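PDB 6SLN: RagA protein, which probably takes up nutrients across the outer membrane of Porphyromonas gingivalis as a TonB-dependent receptor, a beta-barrel with a plug domain in its lumen. Local coordinates for residues A[146-152]-A[705-711]; A[155-161]-A[198-204]; A[485-491]-A[535-541]. All coordinates share one frame; numbering follows the deposited sequence.

Interaction 1 of 3, residues A[146-152]-A[705-711]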
loop_
_atom_site.group_PDB
_atom_site.type_symbol
_atom_site.label_atom_id
_atom_site.label_comp_id
_atom_site.label_asym_id
_atom_site.label_seq_id
_atom_site.Cartn_x
_atom_site.Cartn_y
_atom_site.Cartn_z
ATOM N N ILE A 146 -28.855 14.943 -21.085
ATOM C CA ILE A 146 -29.957 14.659 -22.001
ATOM C C ILE A 146 -31.174 15.475 -21.572
ATOM O O ILE A 146 -31.723 15.253 -20.484
ATOM C CB ILE A 146 -30.273 13.156 -22.023
ATOM C CG1 ILE A 146 -29.075 12.384 -22.594
ATOM C CG2 ILE A 146 -31.604 12.869 -22.760
ATOM C CD1 ILE A 146 -29.227 10.895 -22.557
ATOM N N HIS A 147 -31.606 16.410 -22.429
ATOM C CA HIS A 147 -32.717 17.332 -22.131
ATOM C C HIS A 147 -32.447 18.137 -20.856
ATOM O O HIS A 147 -33.252 18.141 -19.923
ATOM C CB HIS A 147 -34.059 16.596 -22.005
ATOM C CG HIS A 147 -34.566 15.982 -23.273
ATOM N ND1 HIS A 147 -35.509 14.974 -23.274
ATOM C CD2 HIS A 147 -34.285 16.233 -24.572
ATOM C CE1 HIS A 147 -35.788 14.632 -24.518
ATOM N NE2 HIS A 147 -35.059 15.380 -25.327
ATOM N N GLY A 148 -31.291 18.801 -20.802
ATOM C CA GLY A 148 -30.998 19.739 -19.735
ATOM C C GLY A 148 -30.364 19.106 -18.512
ATOM O O GLY A 148 -30.122 17.899 -18.433
ATOM N N THR A 149 -30.076 19.962 -17.531
ATOM C CA THR A 149 -29.607 19.521 -16.222
ATOM C C THR A 149 -30.829 19.217 -15.376
ATOM O O THR A 149 -31.660 20.100 -15.149
ATOM C CB THR A 149 -28.758 20.587 -15.529
ATOM O OG1 THR A 149 -27.662 20.956 -16.371
ATOM C CG2 THR A 149 -28.198 20.061 -14.221
ATOM N N GLY A 150 -30.947 17.980 -14.922
ATOM C CA GLY A 150 -32.127 17.660 -14.151
ATOM C C GLY A 150 -32.045 17.961 -12.671
ATOM O O GLY A 150 -33.018 17.705 -11.952
ATOM N N SER A 151 -30.927 18.493 -12.172
ATOM C CA SER A 151 -30.802 18.606 -10.726
ATOM C C SER A 151 -29.706 19.596 -10.374
ATOM O O SER A 151 -28.705 19.708 -11.077
ATOM C CB SER A 151 -30.515 17.243 -10.085
ATOM O OG SER A 151 -29.969 17.369 -8.779
ATOM N N LEU A 152 -29.910 20.313 -9.275
ATOM C CA LEU A 152 -28.900 21.223 -8.749
ATOM C C LEU A 152 -27.868 20.524 -7.857
ATOM O O LEU A 152 -27.026 21.202 -7.258
ATOM C CB LEU A 152 -29.583 22.353 -7.974
ATOM C CG LEU A 152 -30.654 23.127 -8.727
ATOM C CD1 LEU A 152 -31.034 24.329 -7.902
ATOM C CD2 LEU A 152 -30.144 23.564 -10.076
ATOM N N ARG A 705 -40.061 18.095 -18.553
ATOM C CA ARG A 705 -39.412 17.229 -17.586
ATOM C C ARG A 705 -39.359 17.967 -16.257
ATOM O O ARG A 705 -38.946 19.130 -16.200
ATOM C CB ARG A 705 -38.011 16.826 -18.100
ATOM C CG ARG A 705 -36.941 16.683 -17.059
ATOM C CD ARG A 705 -35.617 16.303 -17.697
ATOM N NE ARG A 705 -34.723 15.725 -16.698
ATOM C CZ ARG A 705 -33.407 15.673 -16.827
ATOM N NH1 ARG A 705 -32.839 16.156 -17.920
ATOM N NH2 ARG A 705 -32.664 15.132 -15.867
ATOM N N THR A 706 -39.806 17.309 -15.203
ATOM C CA THR A 706 -39.943 17.942 -13.904
ATOM C C THR A 706 -39.184 17.143 -12.865
ATOM O O THR A 706 -39.290 15.913 -12.822
ATOM C CB THR A 706 -41.404 18.032 -13.499
ATOM O OG1 THR A 706 -42.205 18.248 -14.671
ATOM C CG2 THR A 706 -41.599 19.172 -12.519
ATOM N N THR A 707 -38.430 17.841 -12.025
ATOM C CA THR A 707 -37.708 17.212 -10.930
ATOM C C THR A 707 -38.264 17.679 -9.592
ATOM O O THR A 707 -38.391 18.884 -9.353
ATOM C CB THR A 707 -36.206 17.494 -11.018
ATOM O OG1 THR A 707 -35.731 17.218 -12.347
ATOM C CG2 THR A 707 -35.467 16.636 -10.009
ATOM N N ASN A 708 -38.597 16.717 -8.730
ATOM C CA ASN A 708 -39.143 16.952 -7.398
ATOM C C ASN A 708 -38.400 16.088 -6.393
ATOM O O ASN A 708 -37.721 15.128 -6.763
ATOM C CB ASN A 708 -40.648 16.647 -7.335
ATOM C CG ASN A 708 -41.495 17.883 -7.504
ATOM O OD1 ASN A 708 -41.800 18.290 -8.622
ATOM N ND2 ASN A 708 -41.850 18.513 -6.387
ATOM N N ASP A 709 -38.576 16.409 -5.105
ATOM C CA ASP A 709 -37.730 15.864 -4.038
ATOM C C ASP A 709 -36.255 16.075 -4.385
ATOM O O ASP A 709 -35.401 15.208 -4.170
ATOM C CB ASP A 709 -38.035 14.387 -3.776
ATOM C CG ASP A 709 -39.388 14.177 -3.124
ATOM O OD1 ASP A 709 -40.189 15.117 -3.163
ATOM O OD2 ASP A 709 -39.655 13.085 -2.570
ATOM N N MET A 710 -35.965 17.259 -4.926
ATOM C CA MET A 710 -34.700 17.519 -5.598
ATOM C C MET A 710 -33.510 17.300 -4.668
ATOM O O MET A 710 -33.450 17.856 -3.565
ATOM C CB MET A 710 -34.708 18.948 -6.145
ATOM C CG MET A 710 -33.357 19.465 -6.602
ATOM S SD MET A 710 -33.514 20.666 -7.931
ATOM C CE MET A 710 -33.862 19.517 -9.240
ATOM N N LEU A 711 -32.558 16.482 -5.115
ATOM C CA LEU A 711 -31.357 16.226 -4.323
ATOM C C LEU A 711 -30.439 17.421 -4.470
ATOM O O LEU A 711 -29.709 17.542 -5.452
ATOM C CB LEU A 711 -30.675 14.934 -4.758
ATOM C CG LEU A 711 -31.325 13.763 -4.035
ATOM C CD1 LEU A 711 -31.019 12.417 -4.680
ATOM C CD2 LEU A 711 -30.891 13.811 -2.567
#
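Arg705 NH1 reaches into a bend of the 146-152 loop and is held there by backbone carbonyls. Arg705 NH1 donates to His147 O at 2.9 Å, coming in from above the plane of that carbonyl (64° out of it) and not on a lone pair. A weak second bond runs from Arg705 NH1 to Gly148 O, at 3.3 Å. Gly150 CA and Thr149 C lie over one face of the guanidinium, Gly150 CA 3.6 Å from Arg705 CZ. An extended chain from CG to NE carries the head this far from its strand, and Gln680, on the adjacent strand, holds NE. This is the plug meeting the inner wall of a TonB-dependent receptor barrel: residues 146-152 begin the connection between plug strands 143-146 and 159-162, while 705-711 lie on barrel strand 696-715. Next along the wall, Thr707 OG1 donates to Gly150 O at 2.8 Å, in the carbonyl plane and on a lone pair. Its chi1 of -49° sets OG1 beside its own backbone N and turns it to the loop. Met710 closes the far end: its chain bends at chi3 (-76°) and lays CE 3.5 Å from Ser151 CA, while SD sits 3.9 Å from Leu152 CG. At the other end of the loop, His147 NE2 bonds Asp738 and its ring stacks with that of Tyr703, both on the barrel.

Interaction 2 of 3, residues A[155-161]-A[198-204]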
loop_
_atom_site.group_PDB
_atom_site.type_symbol
_atom_site.label_atom_id
_atom_site.label_comp_id
_atom_site.label_asym_id
_atom_site.label_seq_id
_atom_site.Cartn_x
_atom_site.Cartn_y
_atom_site.Cartn_z
ATOM N N SER A 155 -25.873 14.157 -9.855
ATOM C CA SER A 155 -25.323 14.177 -11.198
ATOM C C SER A 155 -26.418 14.101 -12.253
ATOM O O SER A 155 -27.476 13.496 -12.045
ATOM C CB SER A 155 -24.369 13.013 -11.392
ATOM O OG SER A 155 -24.365 12.642 -12.754
ATOM N N SER A 156 -26.143 14.722 -13.404
ATOM C CA SER A 156 -26.999 14.658 -14.584
ATOM C C SER A 156 -26.448 13.717 -15.638
ATOM O O SER A 156 -26.985 13.657 -16.751
ATOM C CB SER A 156 -27.209 16.054 -15.187
ATOM O OG SER A 156 -27.506 17.008 -14.176
ATOM N N ALA A 157 -25.392 12.985 -15.314
ATOM C CA ALA A 157 -24.837 12.025 -16.249
ATOM C C ALA A 157 -25.875 10.970 -16.603
ATOM O O ALA A 157 -26.502 10.401 -15.703
ATOM C CB ALA A 157 -23.612 11.356 -15.637
ATOM N N PRO A 158 -26.076 10.660 -17.880
ATOM C CA PRO A 158 -26.892 9.497 -18.214
ATOM C C PRO A 158 -26.257 8.244 -17.635
ATOM O O PRO A 158 -25.057 8.186 -17.365
ATOM C CB PRO A 158 -26.877 9.457 -19.748
ATOM C CG PRO A 158 -26.039 10.575 -20.193
ATOM C CD PRO A 158 -25.271 11.100 -19.029
ATOM N N LEU A 159 -27.086 7.232 -17.444
ATOM C CA LEU A 159 -26.575 5.903 -17.158
ATOM C C LEU A 159 -25.949 5.331 -18.424
ATOM O O LEU A 159 -26.505 5.464 -19.520
ATOM C CB LEU A 159 -27.716 5.015 -16.663
ATOM C CG LEU A 159 -27.451 3.762 -15.834
ATOM C CD1 LEU A 159 -26.681 4.094 -14.559
ATOM C CD2 LEU A 159 -28.796 3.110 -15.532
ATOM N N TYR A 160 -24.773 4.724 -18.286
ATOM C CA TYR A 160 -24.034 4.188 -19.426
ATOM C C TYR A 160 -24.032 2.668 -19.370
ATOM O O TYR A 160 -23.668 2.078 -18.344
ATOM C CB TYR A 160 -22.591 4.692 -19.466
ATOM C CG TYR A 160 -22.429 6.149 -19.755
ATOM C CD1 TYR A 160 -22.571 6.646 -21.042
ATOM C CD2 TYR A 160 -22.113 7.032 -18.742
ATOM C CE1 TYR A 160 -22.413 7.998 -21.311
ATOM C CE2 TYR A 160 -21.944 8.381 -18.993
ATOM C CZ TYR A 160 -22.094 8.861 -20.276
ATOM O OH TYR A 160 -21.938 10.206 -20.506
ATOM N N ILE A 161 -24.396 2.043 -20.488
ATOM C CA ILE A 161 -24.717 0.625 -20.530
ATOM C C ILE A 161 -24.086 -0.001 -21.771
ATOM O O ILE A 161 -24.431 0.368 -22.901
ATOM C CB ILE A 161 -26.242 0.417 -20.511
ATOM C CG1 ILE A 161 -26.799 1.076 -19.250
ATOM C CG2 ILE A 161 -26.596 -1.048 -20.532
ATOM C CD1 ILE A 161 -28.262 0.956 -19.075
ATOM N N ARG A 198 -30.372 5.920 -12.467
ATOM C CA ARG A 198 -30.587 7.307 -12.827
ATOM C C ARG A 198 -31.089 7.393 -14.266
ATOM O O ARG A 198 -30.578 8.185 -15.062
ATOM C CB ARG A 198 -29.302 8.110 -12.618
ATOM C CG ARG A 198 -28.046 7.478 -13.178
ATOM C CD ARG A 198 -27.011 8.548 -13.430
ATOM N NE ARG A 198 -25.967 8.154 -14.372
ATOM C CZ ARG A 198 -24.903 7.422 -14.051
ATOM N NH1 ARG A 198 -24.756 6.984 -12.806
ATOM N NH2 ARG A 198 -23.992 7.117 -14.973
ATOM N N ALA A 199 -32.096 6.583 -14.609
ATOM C CA ALA A 199 -32.808 6.755 -15.875
ATOM C C ALA A 199 -33.279 8.181 -16.071
ATOM O O ALA A 199 -33.465 8.616 -17.211
ATOM C CB ALA A 199 -34.027 5.835 -15.953
ATOM N N ALA A 200 -33.492 8.910 -14.980
ATOM C CA ALA A 200 -33.900 10.299 -15.058
ATOM C C ALA A 200 -32.969 11.133 -15.926
ATOM O O ALA A 200 -33.379 12.192 -16.416
ATOM C CB ALA A 200 -33.969 10.878 -13.648
ATOM N N ASN A 201 -31.729 10.686 -16.131
ATOM C CA ASN A 201 -30.760 11.428 -16.926
ATOM C C ASN A 201 -30.623 10.896 -18.344
ATOM O O ASN A 201 -29.806 11.420 -19.120
ATOM C CB ASN A 201 -29.398 11.415 -16.248
ATOM C CG ASN A 201 -29.419 12.061 -14.893
ATOM O OD1 ASN A 201 -30.301 12.872 -14.584
ATOM N ND2 ASN A 201 -28.434 11.719 -14.069
ATOM N N GLY A 202 -31.424 9.904 -18.706
ATOM C CA GLY A 202 -31.299 9.254 -19.988
ATOM C C GLY A 202 -30.418 8.029 -19.889
ATOM O O GLY A 202 -29.753 7.767 -18.882
ATOM N N VAL A 203 -30.419 7.253 -20.956
ATOM C CA VAL A 203 -29.638 6.027 -20.973
ATOM C C VAL A 203 -28.867 5.967 -22.281
ATOM O O VAL A 203 -29.449 6.135 -23.357
ATOM C CB VAL A 203 -30.530 4.784 -20.786
ATOM C CG1 VAL A 203 -29.750 3.533 -21.128
ATOM C CG2 VAL A 203 -31.043 4.716 -19.351
ATOM N N VAL A 204 -27.562 5.763 -22.187
ATOM C CA VAL A 204 -26.695 5.609 -23.349
ATOM C C VAL A 204 -26.365 4.131 -23.441
ATOM O O VAL A 204 -25.617 3.599 -22.613
ATOM C CB VAL A 204 -25.419 6.459 -23.241
ATOM C CG1 VAL A 204 -24.696 6.518 -24.577
ATOM C CG2 VAL A 204 -25.742 7.862 -22.739
HETATM O O HOH W 1 -22.531 4.372 -15.708
#
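Side-chain donors from Arg198 and Asn201 take up the backbone carbonyls that lead into strand 159-162. Asn201 ND2 bridges two of them, giving one bond to Ser155 O and one to Ala157 O, each 2.9 Å; Ala157 O lies close to the amide plane, whereas Ser155 O is tilted 24° from it. Arg198 NH2 donates to Pro158 O at 2.8 Å with the oxygen in the guanidinium plane, and NE adds weak bonds to that oxygen and to Ala157 O. Arg198 starts with CG between its backbone N and carbonyl carbon (chi1 47°), then runs extended to NE, which reaches the carbonyls of Ala157 and Pro158. Over one face of the same guanidinium, above its centre, sits a methyl group, Leu159 CD1, 3.8 Å from Arg198 CZ.

Backbone bonding takes over beyond Pro158. Leu159 N donates to Gly202 O, Val204 N to Leu159 O at 2.9 Å, and Ile161 N to Val204 O. This is a parallel pairing within the mixed sheet of the plug domain, joining strands 159-162 and 203-208.

Nonpolar groups pack on both faces. On the face bearing Tyr160, the Val204 side chain lies beside the ring: Val204 CB is 3.6 Å from Tyr160 CD1, and Val204 CG2 meets Pro158 CB at 3.6 Å. Ile161 CD1 touches Val203 CG1 on the other face.

Arg198 NH1 forms a salt bridge with Glu643, next to barrel strand 627-641. The acid probably steadies the positive charge, so that one arginine ties the start of the plug ladder to the barrel.

Interaction 3 of 3, residues A[485-491]-A[535-541]; sequences PLGERRE and ASSKGFE
Glu488 and Lys538 lie side by side on one face of this strand pair, pointing the same way, with Glu488 CG 3.6 Å from Lys538 CB. Their charged ends do not meet: Glu488 OE2 and Lys538 NZ remain 5.1 Å apart. Glu488 OE1 turns instead to Arg475 on the adjoining strand, and Lys538 NZ to an acidic side chain in a chain of another protein. Arg490 and Ser536 follow on the same face, touching through their CB atoms.

The opposite face carries Phe540. Its ring turns an edge to the neighbouring backbone, with Glu488 N near the ring plane, 3.8 Å from Phe540 CD2, and Phe540 CE2 rests 3.6 Å from Arg489 CB. With CG anti to its carbonyl carbon (chi1 -53°), Phe540 brings CD2 close to Gly487 O. Past the ring, Arg489 leaves extended, Arg489 NE in a salt bridge to Glu491 OE2 at 2.7 Å; the carboxylate is met on its anti side.

Beneath these groups runs an antiparallel ladder of the barrel hairpin formed by strands 487-510 and 515-540, remote from its turn. It ends in a G1 beta bulge: Gly539 and Phe540 both face Gly487, and Gly487 O accepts from Phe540 N at 3.2 Å and, in a weak bond, from Gly539 N. Gly487 N returns a bond to Phe540 O at 2.8 Å. Beyond the bulge Leu486 and Glu541 lie alongside each other, Leu486 CD2 against Glu541 CG.

Arg489 NH1 also reaches beyond the strand pair, bonding Met546 O and pairing with an acidic side chain in a second chain of another protein. Backbone bonds and aliphatic stems thus hold the strands together, while, apart from the Arg489-Glu491 pair, the charged ends described here find partners on neighbouring strands or chains of other proteins.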
loop_
_atom_site.group_PDB
_atom_site.type_symbol
_atom_site.label_atom_id
_atom_site.label_comp_id
_atom_site.label_asym_id
_atom_site.label_seq_id
_atom_site.Cartn_x
_atom_site.Cartn_y
_atom_site.Cartn_z
ATOM N N PRO A 485 17.692 17.451 -1.111
ATOM C CA PRO A 485 18.228 16.380 -1.962
ATOM C C PRO A 485 17.650 15.019 -1.639
ATOM O O PRO A 485 17.882 14.069 -2.399
ATOM C CB PRO A 485 19.726 16.421 -1.663
ATOM C CG PRO A 485 19.795 16.889 -0.246
ATOM C CD PRO A 485 18.627 17.837 -0.041
ATOM N N LEU A 486 16.912 14.897 -0.541
ATOM C CA LEU A 486 16.320 13.623 -0.171
ATOM C C LEU A 486 15.161 13.333 -1.111
ATOM O O LEU A 486 14.370 14.222 -1.420
ATOM C CB LEU A 486 15.861 13.659 1.285
ATOM C CG LEU A 486 17.069 13.958 2.183
ATOM C CD1 LEU A 486 16.733 13.938 3.682
ATOM C CD2 LEU A 486 18.189 12.988 1.834
ATOM N N GLY A 487 15.083 12.117 -1.594
ATOM C CA GLY A 487 14.031 11.760 -2.514
ATOM C C GLY A 487 12.831 11.140 -1.799
ATOM O O GLY A 487 12.875 10.780 -0.619
ATOM N N GLU A 488 11.734 11.026 -2.544
ATOM C CA GLU A 488 10.482 10.524 -2.007
ATOM C C GLU A 488 9.836 9.604 -3.035
ATOM O O GLU A 488 10.097 9.675 -4.238
ATOM C CB GLU A 488 9.524 11.679 -1.617
ATOM C CG GLU A 488 10.249 12.909 -1.024
ATOM C CD GLU A 488 9.327 13.899 -0.296
ATOM O OE1 GLU A 488 8.090 13.828 -0.468
ATOM O OE2 GLU A 488 9.850 14.762 0.449
ATOM N N ARG A 489 8.952 8.754 -2.552
ATOM C CA ARG A 489 8.296 7.820 -3.444
ATOM C C ARG A 489 6.949 7.487 -2.833
ATOM O O ARG A 489 6.836 7.393 -1.609
ATOM C CB ARG A 489 9.140 6.565 -3.619
ATOM C CG ARG A 489 8.492 5.527 -4.492
ATOM C CD ARG A 489 9.414 4.362 -4.727
ATOM N NE ARG A 489 8.930 3.496 -5.793
ATOM C CZ ARG A 489 9.619 2.465 -6.269
ATOM N NH1 ARG A 489 10.819 2.186 -5.765
ATOM N NH2 ARG A 489 9.107 1.709 -7.235
ATOM N N ARG A 490 5.933 7.331 -3.683
ATOM C CA ARG A 490 4.589 6.986 -3.230
ATOM C C ARG A 490 4.044 5.907 -4.149
ATOM O O ARG A 490 4.184 5.994 -5.372
ATOM C CB ARG A 490 3.654 8.220 -3.202
ATOM C CG ARG A 490 2.145 7.913 -3.118
ATOM C CD ARG A 490 1.365 8.966 -2.308
ATOM N NE ARG A 490 1.683 10.337 -2.686
ATOM C CZ ARG A 490 1.429 10.880 -3.881
ATOM N NH1 ARG A 490 0.843 10.171 -4.841
ATOM N NH2 ARG A 490 1.778 12.143 -4.129
ATOM N N GLU A 491 3.466 4.872 -3.556
ATOM C CA GLU A 491 2.887 3.771 -4.307
ATOM C C GLU A 491 1.439 3.565 -3.880
ATOM O O GLU A 491 1.110 3.611 -2.681
ATOM C CB GLU A 491 3.679 2.479 -4.094
ATOM C CG GLU A 491 5.116 2.611 -4.432
ATOM C CD GLU A 491 5.376 2.373 -5.894
ATOM O OE1 GLU A 491 4.541 1.721 -6.548
ATOM O OE2 GLU A 491 6.429 2.833 -6.386
ATOM N N ALA A 535 1.083 3.948 0.158
ATOM C CA ALA A 535 2.168 4.198 1.088
ATOM C C ALA A 535 3.196 5.096 0.426
ATOM O O ALA A 535 3.302 5.161 -0.807
ATOM C CB ALA A 535 2.855 2.906 1.532
ATOM N N SER A 536 3.989 5.746 1.267
ATOM C CA SER A 536 4.972 6.682 0.777
ATOM C C SER A 536 6.140 6.735 1.750
ATOM O O SER A 536 5.997 6.493 2.949
ATOM C CB SER A 536 4.355 8.069 0.547
ATOM O OG SER A 536 4.625 8.928 1.637
ATOM N N SER A 537 7.304 7.029 1.198
ATOM C CA SER A 537 8.544 6.981 1.938
ATOM C C SER A 537 9.326 8.182 1.486
ATOM O O SER A 537 9.136 8.679 0.367
ATOM C CB SER A 537 9.316 5.688 1.649
ATOM O OG SER A 537 8.790 4.580 2.360
ATOM N N LYS A 538 10.207 8.661 2.346
ATOM C CA LYS A 538 11.060 9.734 1.876
ATOM C C LYS A 538 12.431 9.651 2.530
ATOM O O LYS A 538 12.690 8.819 3.407
ATOM C CB LYS A 538 10.396 11.099 2.102
ATOM C CG LYS A 538 9.825 11.319 3.462
ATOM C CD LYS A 538 9.150 12.655 3.514
ATOM C CE LYS A 538 8.535 12.863 4.894
ATOM N NZ LYS A 538 7.549 13.983 4.961
ATOM N N GLY A 539 13.315 10.531 2.061
ATOM C CA GLY A 539 14.657 10.609 2.575
ATOM C C GLY A 539 15.635 9.687 1.901
ATOM O O GLY A 539 16.700 9.424 2.477
ATOM N N PHE A 540 15.291 9.163 0.720
ATOM C CA PHE A 540 16.235 8.413 -0.096
ATOM C C PHE A 540 17.407 9.305 -0.477
ATOM O O PHE A 540 17.234 10.495 -0.747
ATOM C CB PHE A 540 15.545 7.901 -1.363
ATOM C CG PHE A 540 14.277 7.129 -1.102
ATOM C CD1 PHE A 540 14.319 5.893 -0.469
ATOM C CD2 PHE A 540 13.036 7.645 -1.473
ATOM C CE1 PHE A 540 13.157 5.174 -0.225
ATOM C CE2 PHE A 540 11.865 6.930 -1.231
ATOM C CZ PHE A 540 11.930 5.689 -0.605
ATOM N N GLU A 541 18.611 8.741 -0.495
ATOM C CA GLU A 541 19.785 9.499 -0.919
ATOM C C GLU A 541 20.364 8.968 -2.212
ATOM O O GLU A 541 21.425 9.431 -2.647
ATOM C CB GLU A 541 20.852 9.527 0.173
ATOM C CG GLU A 541 20.539 10.538 1.240
ATOM C CD GLU A 541 21.247 10.303 2.555
ATOM O OE1 GLU A 541 20.690 10.695 3.604
ATOM O OE2 GLU A 541 22.368 9.756 2.550
#

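Following the chain from the N terminus, residues 146-152 come first, and a few residues on, 155-161 leads into a plug strand. Segment 198-204 closes interaction 2 within the plug. The chain then enters the barrel, where 485-491 and 535-541 form interaction 3 between two strands of one hairpin. Segment 705-711 finally closes interaction 1, a long loop that encloses both others; interactions 2 and 3 follow in series, and none cross. Interaction 1 ties plug to barrel and touches interaction 2, where Arg705 NH2 packs 3.1 Å from Ala200 O. Interaction 3 stands apart, its nearest atoms about 26 Å from interaction 2 and about 30 Å from interaction 1.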